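CocE/NonD family hydrolase (Staphylococcus aureus subsp. aureus COL, PDB 3III) probably hydrolyses ester or amide bonds, as a CocE/NonD-type serine hydrolase of the alpha/beta-hydrolase fold. Local coordinates at residues G206-T211 with D422-A427; R200-H205 with G212-W217; G515-I520 with T529-E534. All coordinates share one frame; numbering follows the deposited sequence.

Contact 1 (G206-T211 with D422-A427); sequences GGIPDT and DMDLFA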
loop_
_atom_site.group_PDB
_atom_site.type_symbol
_atom_site.label_atom_id
_atom_site.label_comp_id
_atom_site.label_asym_id
_atom_site.label_seq_id
_atom_site.Cartn_x
_atom_site.Cartn_y
_atom_site.Cartn_z
ATOM N N GLY A 206 14.202 -2.579 3.156
ATOM C CA GLY A 206 15.569 -2.976 2.790
ATOM C C GLY A 206 16.330 -3.592 3.931
ATOM O O GLY A 206 17.558 -3.551 3.968
ATOM N N GLY A 207 15.611 -4.220 4.871
ATOM C CA GLY A 207 16.283 -4.734 6.048
ATOM C C GLY A 207 16.420 -3.751 7.217
ATOM O O GLY A 207 16.886 -4.147 8.312
ATOM N N ILE A 208 16.074 -2.476 7.018
ATOM C CA ILE A 208 16.225 -1.468 8.111
ATOM C C ILE A 208 14.859 -1.436 8.835
ATOM O O ILE A 208 13.854 -1.113 8.189
ATOM C CB ILE A 208 16.541 -0.042 7.564
ATOM C CG1 ILE A 208 17.698 -0.052 6.564
ATOM C CG2 ILE A 208 16.811 0.977 8.731
ATOM C CD1 ILE A 208 17.947 1.361 5.863
ATOM N N PRO A 209 14.813 -1.682 10.162
ATOM C CA PRO A 209 13.552 -1.731 10.882
ATOM C C PRO A 209 12.809 -0.405 10.935
ATOM O O PRO A 209 13.415 0.636 11.161
ATOM C CB PRO A 209 13.925 -2.209 12.281
ATOM C CG PRO A 209 15.340 -1.984 12.405
ATOM C CD PRO A 209 15.964 -1.852 11.042
ATOM N N ASP A 210 11.506 -0.461 10.695
ATOM C CA ASP A 210 10.652 0.710 10.804
ATOM C C ASP A 210 10.402 0.910 12.294
ATOM O O ASP A 210 9.749 0.098 12.949
ATOM C CB ASP A 210 9.366 0.522 10.068
ATOM C CG ASP A 210 8.396 1.761 10.184
ATOM O OD1 ASP A 210 8.801 2.791 10.769
ATOM O OD2 ASP A 210 7.197 1.643 9.777
ATOM N N THR A 211 10.888 2.009 12.814
ATOM C CA THR A 211 10.701 2.353 14.221
ATOM C C THR A 211 9.530 3.354 14.412
ATOM O O THR A 211 9.204 3.802 15.552
ATOM C CB THR A 211 11.962 2.954 14.772
ATOM O OG1 THR A 211 12.260 4.177 14.082
ATOM C CG2 THR A 211 13.105 1.956 14.676
ATOM N N ASP A 422 28.627 -2.298 8.854
ATOM C CA ASP A 422 27.372 -2.272 8.087
ATOM C C ASP A 422 26.999 -0.823 7.779
ATOM O O ASP A 422 27.547 0.130 8.353
ATOM C CB ASP A 422 26.303 -2.980 8.912
ATOM C CG ASP A 422 25.158 -3.551 8.084
ATOM O OD1 ASP A 422 25.034 -3.229 6.888
ATOM O OD2 ASP A 422 24.367 -4.336 8.659
HETATM N N MSE A 423 26.091 -0.654 6.825
HETATM C CA MSE A 423 25.649 0.648 6.402
HETATM C C MSE A 423 24.136 0.624 6.156
HETATM O O MSE A 423 23.625 -0.314 5.578
HETATM C CB MSE A 423 26.339 1.044 5.091
HETATM C CG MSE A 423 27.832 0.994 5.183
HETATM SE SE MSE A 423 28.637 1.096 3.377
HETATM C CE MSE A 423 28.336 3.062 2.990
ATOM N N ASP A 424 23.456 1.657 6.615
ATOM C CA ASP A 424 22.093 1.896 6.242
ATOM C C ASP A 424 22.067 3.006 5.202
ATOM O O ASP A 424 22.416 4.143 5.514
ATOM C CB ASP A 424 21.251 2.271 7.480
ATOM C CG ASP A 424 20.964 1.053 8.378
ATOM O OD1 ASP A 424 20.899 -0.055 7.820
ATOM O OD2 ASP A 424 20.731 1.210 9.603
ATOM N N LEU A 425 21.587 2.668 3.986
ATOM C CA LEU A 425 21.558 3.607 2.871
ATOM C C LEU A 425 20.091 3.995 2.575
ATOM O O LEU A 425 19.194 3.135 2.494
ATOM C CB LEU A 425 22.178 3.001 1.625
ATOM C CG LEU A 425 23.632 2.489 1.640
ATOM C CD1 LEU A 425 24.000 1.753 0.317
ATOM C CD2 LEU A 425 24.550 3.631 1.854
ATOM N N PHE A 426 19.893 5.297 2.457
ATOM C CA PHE A 426 18.614 5.911 2.206
ATOM C C PHE A 426 18.743 6.570 0.850
ATOM O O PHE A 426 19.596 7.423 0.644
ATOM C CB PHE A 426 18.325 6.963 3.272
ATOM C CG PHE A 426 18.092 6.386 4.674
ATOM C CD1 PHE A 426 16.843 6.346 5.212
ATOM C CD2 PHE A 426 19.147 5.897 5.440
ATOM C CE1 PHE A 426 16.581 5.789 6.492
ATOM C CE2 PHE A 426 18.911 5.377 6.739
ATOM C CZ PHE A 426 17.651 5.336 7.280
ATOM N N ALA A 427 17.951 6.107 -0.096
ATOM C CA ALA A 427 17.931 6.662 -1.451
ATOM C C ALA A 427 16.663 7.407 -1.716
ATOM O O ALA A 427 15.566 7.076 -1.206
ATOM C CB ALA A 427 18.114 5.596 -2.462
#

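Contact 2 (R200-H205 with G212-W217); sequences REVAFH and GFYRFW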
loop_
_atom_site.group_PDB
_atom_site.type_symbol
_atom_site.label_atom_id
_atom_site.label_comp_id
_atom_site.label_asym_id
_atom_site.label_seq_id
_atom_site.Cartn_x
_atom_site.Cartn_y
_atom_site.Cartn_z
ATOM N N ARG A 200 9.138 -7.020 3.937
ATOM C CA ARG A 200 9.692 -6.126 2.947
ATOM C C ARG A 200 8.982 -4.824 2.880
ATOM O O ARG A 200 9.513 -3.893 2.239
ATOM C CB ARG A 200 9.700 -6.767 1.557
ATOM C CG ARG A 200 10.800 -7.804 1.393
ATOM C CD ARG A 200 10.790 -8.430 -0.045
ATOM N NE ARG A 200 11.846 -9.435 -0.134
ATOM C CZ ARG A 200 11.774 -10.646 0.385
ATOM N NH1 ARG A 200 10.665 -11.039 0.986
ATOM N NH2 ARG A 200 12.817 -11.468 0.298
ATOM N N GLU A 201 7.775 -4.746 3.449
ATOM C CA GLU A 201 6.887 -3.622 3.135
ATOM C C GLU A 201 6.528 -2.730 4.298
ATOM O O GLU A 201 6.277 -1.561 4.063
ATOM C CB GLU A 201 5.670 -4.063 2.316
ATOM C CG GLU A 201 6.199 -4.715 1.013
ATOM C CD GLU A 201 5.236 -5.494 0.163
ATOM O OE1 GLU A 201 4.099 -5.783 0.610
ATOM O OE2 GLU A 201 5.662 -5.865 -0.980
ATOM N N VAL A 202 6.551 -3.250 5.535
ATOM C CA VAL A 202 6.188 -2.440 6.705
ATOM C C VAL A 202 7.131 -2.645 7.918
ATOM O O VAL A 202 7.455 -1.677 8.575
ATOM C CB VAL A 202 4.703 -2.626 7.145
ATOM C CG1 VAL A 202 4.415 -4.053 7.682
ATOM C CG2 VAL A 202 4.313 -1.542 8.172
ATOM N N ALA A 203 7.493 -3.904 8.236
ATOM C CA ALA A 203 8.378 -4.219 9.387
ATOM C C ALA A 203 9.829 -3.715 9.171
ATOM O O ALA A 203 10.502 -3.260 10.102
ATOM C CB ALA A 203 8.337 -5.762 9.744
ATOM N N PHE A 204 10.304 -3.805 7.927
ATOM C CA PHE A 204 11.634 -3.375 7.557
ATOM C C PHE A 204 11.596 -2.825 6.155
ATOM O O PHE A 204 10.858 -3.281 5.293
ATOM C CB PHE A 204 12.667 -4.533 7.562
ATOM C CG PHE A 204 12.709 -5.336 8.861
ATOM C CD1 PHE A 204 13.686 -5.082 9.861
ATOM C CD2 PHE A 204 11.780 -6.341 9.078
ATOM C CE1 PHE A 204 13.681 -5.774 11.054
ATOM C CE2 PHE A 204 11.818 -7.068 10.245
ATOM C CZ PHE A 204 12.758 -6.760 11.243
ATOM N N HIS A 205 12.408 -1.834 5.914
ATOM C CA HIS A 205 12.622 -1.379 4.542
ATOM C C HIS A 205 14.035 -1.689 4.144
ATOM O O HIS A 205 14.964 -1.169 4.727
ATOM C CB HIS A 205 12.347 0.104 4.432
ATOM C CG HIS A 205 10.963 0.460 4.793
ATOM N ND1 HIS A 205 10.655 1.113 5.963
ATOM C CD2 HIS A 205 9.785 0.208 4.173
ATOM C CE1 HIS A 205 9.346 1.274 6.034
ATOM N NE2 HIS A 205 8.798 0.747 4.957
ATOM N N GLY A 212 8.891 3.684 13.311
ATOM C CA GLY A 212 7.783 4.604 13.337
ATOM C C GLY A 212 6.447 3.951 13.145
ATOM O O GLY A 212 5.964 3.236 14.053
ATOM N N PHE A 213 5.872 4.144 11.959
ATOM C CA PHE A 213 4.543 3.625 11.645
ATOM C C PHE A 213 4.269 2.168 12.080
ATOM O O PHE A 213 3.248 1.890 12.727
ATOM C CB PHE A 213 4.191 3.750 10.172
ATOM C CG PHE A 213 2.843 3.233 9.876
ATOM C CD1 PHE A 213 1.721 3.998 10.142
ATOM C CD2 PHE A 213 2.679 1.956 9.380
ATOM C CE1 PHE A 213 0.432 3.477 9.888
ATOM C CE2 PHE A 213 1.417 1.452 9.099
ATOM C CZ PHE A 213 0.294 2.214 9.357
ATOM N N TYR A 214 5.204 1.268 11.773
ATOM C CA TYR A 214 5.041 -0.154 12.154
ATOM C C TYR A 214 4.706 -0.342 13.624
ATOM O O TYR A 214 3.803 -1.138 13.999
ATOM C CB TYR A 214 6.293 -0.937 11.823
ATOM C CG TYR A 214 6.238 -2.401 12.244
ATOM C CD1 TYR A 214 5.532 -3.333 11.478
ATOM C CD2 TYR A 214 6.859 -2.845 13.432
ATOM C CE1 TYR A 214 5.476 -4.667 11.879
ATOM C CE2 TYR A 214 6.809 -4.145 13.844
ATOM C CZ TYR A 214 6.129 -5.078 13.026
ATOM O OH TYR A 214 6.086 -6.397 13.437
ATOM N N ARG A 215 5.454 0.346 14.456
ATOM C CA ARG A 215 5.289 0.282 15.889
ATOM C C ARG A 215 4.049 1.026 16.342
ATOM O O ARG A 215 3.317 0.550 17.188
ATOM C CB ARG A 215 6.543 0.774 16.606
ATOM C CG ARG A 215 7.770 -0.007 16.244
ATOM C CD ARG A 215 9.041 0.405 16.983
ATOM N NE ARG A 215 10.136 -0.474 16.549
ATOM C CZ ARG A 215 11.382 -0.388 16.975
ATOM N NH1 ARG A 215 11.745 0.569 17.818
ATOM N NH2 ARG A 215 12.275 -1.265 16.553
ATOM N N PHE A 216 3.777 2.169 15.745
ATOM C CA PHE A 216 2.552 2.930 16.023
ATOM C C PHE A 216 1.283 2.089 15.721
ATOM O O PHE A 216 0.315 2.005 16.524
ATOM C CB PHE A 216 2.590 4.152 15.139
ATOM C CG PHE A 216 1.269 4.898 15.027
ATOM C CD1 PHE A 216 0.837 5.706 16.070
ATOM C CD2 PHE A 216 0.513 4.847 13.860
ATOM C CE1 PHE A 216 -0.354 6.416 15.944
ATOM C CE2 PHE A 216 -0.641 5.572 13.735
ATOM C CZ PHE A 216 -1.070 6.345 14.789
ATOM N N TRP A 217 1.350 1.398 14.600
ATOM C CA TRP A 217 0.267 0.568 14.104
ATOM C C TRP A 217 0.082 -0.602 15.057
ATOM O O TRP A 217 -1.048 -0.923 15.481
ATOM C CB TRP A 217 0.633 0.102 12.694
ATOM C CG TRP A 217 -0.233 -0.938 12.157
ATOM C CD1 TRP A 217 -1.490 -0.783 11.699
ATOM C CD2 TRP A 217 0.087 -2.330 12.010
ATOM N NE1 TRP A 217 -1.993 -1.993 11.295
ATOM C CE2 TRP A 217 -1.042 -2.960 11.474
ATOM C CE3 TRP A 217 1.211 -3.105 12.291
ATOM C CZ2 TRP A 217 -1.074 -4.326 11.180
ATOM C CZ3 TRP A 217 1.175 -4.471 11.987
ATOM C CH2 TRP A 217 0.046 -5.063 11.467
#

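Contact 3 (G515-I520 with T529-E534); sequences GSEIVI and TRYEHE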
loop_
_atom_site.group_PDB
_atom_site.type_symbol
_atom_site.label_atom_id
_atom_site.label_comp_id
_atom_site.label_asym_id
_atom_site.label_seq_id
_atom_site.Cartn_x
_atom_site.Cartn_y
_atom_site.Cartn_z
ATOM N N GLY A 515 22.645 8.977 4.925
ATOM C CA GLY A 515 22.604 8.017 6.032
ATOM C C GLY A 515 21.395 8.075 6.916
ATOM O O GLY A 515 21.362 7.416 7.984
ATOM N N SER A 516 20.409 8.856 6.513
ATOM C CA SER A 516 19.166 8.978 7.268
ATOM C C SER A 516 18.043 9.446 6.330
ATOM O O SER A 516 18.284 9.696 5.150
ATOM C CB SER A 516 19.366 9.911 8.506
ATOM O OG SER A 516 19.798 11.201 8.115
ATOM N N GLU A 517 16.821 9.561 6.858
ATOM C CA GLU A 517 15.651 9.891 6.046
ATOM C C GLU A 517 15.889 11.116 5.181
ATOM O O GLU A 517 16.392 12.126 5.643
ATOM C CB GLU A 517 14.406 10.106 6.912
ATOM C CG GLU A 517 13.184 9.371 6.371
ATOM C CD GLU A 517 13.325 7.896 6.471
ATOM O OE1 GLU A 517 13.528 7.241 5.417
ATOM O OE2 GLU A 517 13.143 7.376 7.590
ATOM N N ILE A 518 15.485 11.017 3.925
ATOM C CA ILE A 518 15.699 12.101 2.994
ATOM C C ILE A 518 14.685 13.243 3.163
ATOM O O ILE A 518 15.069 14.399 3.299
ATOM C CB ILE A 518 15.805 11.551 1.575
ATOM C CG1 ILE A 518 17.094 10.683 1.484
ATOM C CG2 ILE A 518 15.870 12.710 0.554
ATOM C CD1 ILE A 518 17.020 9.739 0.339
ATOM N N VAL A 519 13.404 12.911 3.144
ATOM C CA VAL A 519 12.368 13.863 3.456
ATOM C C VAL A 519 12.127 13.734 4.944
ATOM O O VAL A 519 11.967 12.622 5.487
ATOM C CB VAL A 519 11.083 13.585 2.633
ATOM C CG1 VAL A 519 9.955 14.552 3.084
ATOM C CG2 VAL A 519 11.346 13.702 1.101
ATOM N N ILE A 520 12.194 14.837 5.658
ATOM C CA ILE A 520 12.041 14.704 7.081
ATOM C C ILE A 520 10.638 15.079 7.525
ATOM O O ILE A 520 9.882 15.700 6.787
ATOM C CB ILE A 520 13.119 15.473 7.841
ATOM C CG1 ILE A 520 12.928 16.974 7.689
ATOM C CG2 ILE A 520 14.533 15.039 7.335
ATOM C CD1 ILE A 520 14.023 17.706 8.428
ATOM N N THR A 529 2.801 8.514 12.453
ATOM C CA THR A 529 2.039 7.999 11.305
ATOM C C THR A 529 2.913 7.659 10.097
ATOM O O THR A 529 2.488 6.893 9.241
ATOM C CB THR A 529 0.946 9.002 10.831
ATOM O OG1 THR A 529 1.576 10.211 10.490
ATOM C CG2 THR A 529 -0.098 9.235 11.915
ATOM N N ARG A 530 4.131 8.218 10.047
ATOM C CA ARG A 530 5.054 7.918 8.958
ATOM C C ARG A 530 6.075 6.876 9.411
ATOM O O ARG A 530 6.314 6.690 10.619
ATOM C CB ARG A 530 5.685 9.214 8.502
ATOM C CG ARG A 530 6.509 9.142 7.254
ATOM C CD ARG A 530 6.983 10.504 6.856
ATOM N NE ARG A 530 7.790 10.368 5.664
ATOM C CZ ARG A 530 9.014 10.847 5.512
ATOM N NH1 ARG A 530 9.576 11.599 6.440
ATOM N NH2 ARG A 530 9.673 10.575 4.423
ATOM N N TYR A 531 6.688 6.164 8.457
ATOM C CA TYR A 531 7.882 5.345 8.804
ATOM C C TYR A 531 8.924 6.233 9.479
ATOM O O TYR A 531 8.957 7.447 9.221
ATOM C CB TYR A 531 8.452 4.596 7.571
ATOM C CG TYR A 531 8.694 5.503 6.375
ATOM C CD1 TYR A 531 9.656 6.506 6.426
ATOM C CD2 TYR A 531 7.930 5.374 5.208
ATOM C CE1 TYR A 531 9.884 7.350 5.324
ATOM C CE2 TYR A 531 8.145 6.218 4.095
ATOM C CZ TYR A 531 9.106 7.220 4.168
ATOM O OH TYR A 531 9.331 8.017 3.023
ATOM N N GLU A 532 9.705 5.635 10.388
ATOM C CA GLU A 532 10.947 6.208 10.900
ATOM C C GLU A 532 11.995 5.089 10.921
ATOM O O GLU A 532 11.644 3.887 10.891
ATOM C CB GLU A 532 10.728 6.807 12.286
ATOM C CG GLU A 532 9.795 7.998 12.271
ATOM C CD GLU A 532 9.505 8.596 13.655
ATOM O OE1 GLU A 532 10.142 8.231 14.661
ATOM O OE2 GLU A 532 8.584 9.418 13.711
ATOM N N HIS A 533 13.264 5.466 10.940
ATOM C CA HIS A 533 14.330 4.484 10.985
ATOM C C HIS A 533 15.400 4.936 11.977
ATOM O O HIS A 533 16.509 5.277 11.596
ATOM C CB HIS A 533 14.880 4.245 9.544
ATOM C CG HIS A 533 13.824 3.798 8.564
ATOM N ND1 HIS A 533 13.136 4.684 7.755
ATOM C CD2 HIS A 533 13.346 2.576 8.259
ATOM C CE1 HIS A 533 12.261 4.024 7.025
ATOM N NE2 HIS A 533 12.358 2.746 7.316
ATOM N N GLU A 534 15.042 4.967 13.248
ATOM C CA GLU A 534 15.914 5.525 14.266
ATOM C C GLU A 534 16.867 4.496 14.879
ATOM O O GLU A 534 17.676 4.846 15.739
ATOM C CB GLU A 534 15.090 6.174 15.374
ATOM C CG GLU A 534 14.192 7.302 14.900
ATOM C CD GLU A 534 14.899 8.600 14.723
ATOM O OE1 GLU A 534 15.670 9.034 15.603
ATOM O OE2 GLU A 534 14.669 9.219 13.686
HETATM O O HOH W 1 13.914 8.062 10.414
HETATM O O HOH W 2 12.180 10.352 2.563
#

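Contact 1 (G206-T211 with D422-A427)
Ile208 carries the whole 206-211 side of this contact, laying its side chain along the carboxylate arm of Asp424 and reaching on to Leu425 and Phe426. The apolar part is small. CD1, at the end of the ethyl branch, sits over one face of the Phe426 ring, 4.1 Å above its plane and displaced toward the rim; the closest ring atom is CE2, 4.2 Å from Ile208 CD1. The same methyl lies 3.8 Å from Asp424 CB and 4.0 Å from the carbonyl O of Leu425, so the end of the isoleucine abuts the ring face and the strand backbone together. Trp456 and Arg458 of strand 447-458 also pack on Ile208.

The two segments come from different parts of the chain: 208-209 is half of a two-strand antiparallel hairpin in the S15-family, alpha/beta-hydrolase part, whereas 424-427 opens strand 424-432 of a five-strand antiparallel sheet in the C-terminal, non-catalytic part. Ile208 is thus a hydrophobic peg from the hairpin set against the start of a beta-domain strand, with CA atoms of Ile208 and Asp424 7.0 Å apart.

The remaining touches set hydrocarbon against a carboxylate. Ile208 and Asp424 run past each other in opposite senses, bringing Ile208 CG1 to 3.4 Å from Asp424 OD1 and Ile208 CG2 to 4.0 Å from Asp424 OD2. CG1 stands anti to the carbonyl carbon (chi1 -50°), and chi2 of 174° extends the branch so that CD1 gets beyond the carboxylate to the ring. Asp424 spends its polar capacity elsewhere, which holds the buried carboxylate in one rotation: OD1 forms a salt bridge with Arg458 NE, while OD2 accepts hydrogen bonds from Val537 N and Thr536 OG1.

Contact 2 (R200-H205 with G212-W217)
Val202 meets the first turn of helix 213-224 with both of its methyls and with its carbonyl. CG2, anti to the backbone N, lies 4.0 Å from Phe213 CD2 at the edge of that ring and also 4.0 Å from Tyr214 CD1, in the plane of the tyrosine ring; one methyl therefore fills the angle between two aromatic edges. CG1 reaches the same Tyr214 CD1. The carbonyl O of Val202 comes 3.5 Å from Tyr214 CB.

Ala203, next along, lies over a face of the tyrosine. Its CA is 4.0 Å from the Tyr214 ring centroid and 24° off the ring normal, a CH-pi contact, and its CB touches Tyr214 CE1 at 3.7 Å. With Tyr214 CG anti to its backbone N (chi1 177°), the ring stretches past Ala203 and delivers OH to the carbonyl O of Leu234. Trp248 of helix 246-249 packs on both Ala203 and Tyr214.

Residues 200-203 of helix 198-203 form a wider, pi-type turn, strands 204-205 and 208-209 reverse the chain, and Gly212 takes the N-cap position of helix 213-224, whose Tyr214 N is bound by Asp210 OD2: two helices joined by a short beta hairpin within the alpha/beta-hydrolase part of the chain. A bound palmitic acid lies about 4 Å from the Phe213 side chain and also touches Phe216.

Contact 3 (G515-I520 with T529-E534)
Glu517 OE2 is gripped by the ring of His533 and by a water. His533 ND1 donates to it over 2.7 Å in a nearly straight bond (167°), with the acceptor in the imidazole plane and the proton directed to the syn lone pair of the carboxylate. A water donates to Glu517 OE2 and accepts from His533 N, closing a bridge from side chain to backbone. The bend of Glu517 at chi2 (68°) turns its carboxylate to the histidine and sets OE1 3.6 Å from Tyr531 CE1; OE1 also accepts from Trp456 NE1. His533 NE2 is hydrogen-bonded to His205 ND1.

Arg530 binds the Val519 end. Its extended chain carries NH1 to the carbonyl O of Val519, 2.8 Å away in the guanidinium plane but well above the carbonyl plane, and NH2 adds a weak bond to the same oxygen. NH1 also reaches Gly521 O, and a second water accepts from Val519 N and, weakly, from Arg530 NH2. NH2 also donates to Tyr531 OH at 2.9 Å, while Arg530 CG lies over the centre of the Tyr531 ring, 4.1 Å above its plane.

Both segments belong to the long loop linking strands 508-514 and 541-546. Residues 515-520 run beside strands 424-432 and 447-458, where Phe426 touches Glu517 and Ile447 touches Val519; residues 529-534 turn toward helix 213-224, Arg530 pairing through its backbone with Phe213.

In the fold
Contacts 1 and 2 are buried; contact 2 is apolar and aromatic, contact 1 sets an isoleucine against a carboxylate and a ring, whereas contact 3 is partly buried and relies on charged and polar side chains. Contact 2 stays within the S15-family part and contact 3 within the C-terminal part; contact 1 spans the two. The hairpin follows the Val202 and Ala203 of contact 2 and carries the Ile208 of contact 1, tied by Asp210 N to Ala203 O. The 529-534 segment runs along the link from strand 208-209 into helix 213-224: Thr211 N bonds to Glu532 O and Asp210 OD1 takes Glu532 N, so the two parts meet through polar bonds here as well as through the packing of Ile208.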